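Local coordinates for protein ribosomal silencing factor RsfS (Bacillus halodurans, PDB 2O5A) that probably silences ribosomes by binding protein uL14 of the large subunit and blocking association of the two ribosomal subunits, so repressing translation, at residues A19-L25 against F37-N43. Numbering follows the deposited sequence.
Sequences AEQVVAL and FLICHGN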
# COMPACT_ATOMS: atom_id res chain seq x y z
N ALA A 19 -0.14 20.08 7.16
CA ALA A 19 0.13 18.95 6.28
C ALA A 19 -0.30 19.31 4.87
O ALA A 19 -1.39 19.83 4.66
CB ALA A 19 -0.61 17.72 6.75
N GLU A 20 0.56 19.02 3.90
CA GLU A 20 0.27 19.35 2.51
C GLU A 20 -0.29 18.19 1.68
O GLU A 20 -0.07 17.02 1.99
CB GLU A 20 1.53 19.91 1.85
CG GLU A 20 2.00 21.22 2.46
CD GLU A 20 3.38 21.63 1.98
OE1 GLU A 20 3.72 22.83 2.08
OE2 GLU A 20 4.12 20.75 1.51
N GLN A 21 -1.01 18.55 0.63
CA GLN A 21 -1.63 17.60 -0.29
C GLN A 21 -2.51 16.57 0.40
O GLN A 21 -2.40 15.37 0.15
CB GLN A 21 -0.56 16.89 -1.12
CG GLN A 21 0.40 17.83 -1.82
CD GLN A 21 1.05 17.19 -3.04
OE1 GLN A 21 1.36 16.00 -3.04
NE2 GLN A 21 1.27 17.99 -4.08
N VAL A 22 -3.40 17.05 1.27
CA VAL A 22 -4.31 16.17 1.99
C VAL A 22 -5.31 15.53 1.04
O VAL A 22 -6.01 16.22 0.30
CB VAL A 22 -5.09 16.94 3.07
CG1 VAL A 22 -6.21 16.07 3.64
CG2 VAL A 22 -4.15 17.37 4.18
N VAL A 23 -5.36 14.20 1.05
CA VAL A 23 -6.27 13.45 0.20
C VAL A 23 -6.94 12.32 0.97
O VAL A 23 -6.27 11.56 1.68
CB VAL A 23 -5.54 12.85 -1.02
CG1 VAL A 23 -6.46 11.90 -1.78
CG2 VAL A 23 -5.07 13.96 -1.94
N ALA A 24 -8.25 12.22 0.83
CA ALA A 24 -9.01 11.17 1.50
C ALA A 24 -9.38 10.13 0.45
O ALA A 24 -9.64 10.45 -0.70
CB ALA A 24 -10.27 11.75 2.13
N LEU A 25 -9.39 8.87 0.87
CA LEU A 25 -9.73 7.78 -0.04
C LEU A 25 -10.87 6.95 0.52
O LEU A 25 -10.78 6.43 1.63
CB LEU A 25 -8.50 6.90 -0.28
CG LEU A 25 -7.31 7.60 -0.94
CD1 LEU A 25 -6.17 6.61 -1.13
CD2 LEU A 25 -7.73 8.19 -2.28
N PHE A 37 -9.25 6.45 4.11
CA PHE A 37 -7.80 6.45 4.22
C PHE A 37 -7.40 7.89 3.94
O PHE A 37 -7.62 8.40 2.84
CB PHE A 37 -7.17 5.53 3.18
CG PHE A 37 -6.97 4.10 3.64
CD1 PHE A 37 -7.61 3.61 4.78
CD2 PHE A 37 -6.14 3.25 2.92
CE1 PHE A 37 -7.42 2.28 5.18
CE2 PHE A 37 -5.95 1.93 3.31
CZ PHE A 37 -6.58 1.44 4.44
N LEU A 38 -6.81 8.56 4.93
CA LEU A 38 -6.41 9.96 4.77
C LEU A 38 -4.91 10.07 4.51
O LEU A 38 -4.10 9.62 5.31
CB LEU A 38 -6.78 10.76 6.02
CG LEU A 38 -6.57 12.28 6.01
CD1 LEU A 38 -7.47 12.92 4.96
CD2 LEU A 38 -6.88 12.84 7.38
N ILE A 39 -4.56 10.69 3.38
CA ILE A 39 -3.17 10.87 2.98
C ILE A 39 -2.71 12.32 2.94
O ILE A 39 -3.46 13.23 2.60
CB ILE A 39 -2.91 10.22 1.62
CG1 ILE A 39 -3.64 8.87 1.61
CG2 ILE A 39 -1.40 10.11 1.36
CD1 ILE A 39 -3.53 8.08 0.38
N CYS A 40 -1.45 12.51 3.31
CA CYS A 40 -0.83 13.82 3.34
C CYS A 40 0.65 13.62 3.56
O CYS A 40 1.12 12.49 3.72
CB CYS A 40 -1.43 14.66 4.46
SG CYS A 40 -1.15 13.98 6.11
N HIS A 41 1.40 14.72 3.58
CA HIS A 41 2.83 14.62 3.77
C HIS A 41 3.43 15.84 4.45
O HIS A 41 2.83 16.91 4.48
CB HIS A 41 3.52 14.38 2.43
CG HIS A 41 3.64 15.61 1.58
ND1 HIS A 41 4.34 16.73 1.99
CD2 HIS A 41 3.15 15.90 0.35
CE1 HIS A 41 4.27 17.65 1.04
NE2 HIS A 41 3.56 17.18 0.04
N GLY A 42 4.63 15.65 4.98
CA GLY A 42 5.35 16.72 5.64
C GLY A 42 6.59 16.99 4.81
O GLY A 42 6.99 16.15 4.01
N ASN A 43 7.19 18.16 4.99
CA ASN A 43 8.38 18.51 4.22
C ASN A 43 9.68 18.17 4.94
O ASN A 43 10.77 18.37 4.40
CB ASN A 43 8.35 20.00 3.87
CG ASN A 43 7.11 20.39 3.10
OD1 ASN A 43 6.71 19.71 2.16
ND2 ASN A 43 6.48 21.49 3.51
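V22 sends CG1 against L38 CD1 (3.6 Å) and CG2 against C40 CB; A19 CB reaches C40 SG and A24 CB reaches L38 CD1, extending this apolar face. With chi1 at -174° and chi2 at 64°, L38 swings its CD1 methyl across to V22. On the other face the L25 and I39 side chains meet through their CD1 methyls, 3.4 Å apart.

Between the faces the backbones run antiparallel. V23 and I39 exchange two hydrogen bonds, V23 N to I39 O and I39 N to V23 O, both 2.6 Å; L25 and F37 form a second such pair, E20 and H41 a longer third. Between E20 and V23 the register slips by one residue, a beta bulge, where Q21 takes a left-handed backbone conformation.

At the polar edge E20 O lies over one face of the H41 ring, offset toward its rim. H41 CE1 is 3.1 Å from E20 OE2, ring and carboxylate perpendicular, and 3.6 Å from E20 CB; Q21 CG approaches obliquely. Cutting H41 back to an alanine is likely to leave Q21 CG and E20 CB without the ring they lie against, opening a gap beside the bulge. Farther out, N43 ND2 makes weak bonds to both E20 carboxylate oxygens.

The two strands form a hairpin at one margin of the mixed sheet: 37-42 also pairs with strand 85-91, while V14 of helix 4-16 packs on A19, V22 and C40, and W104 covers L25 and I39 on the other face.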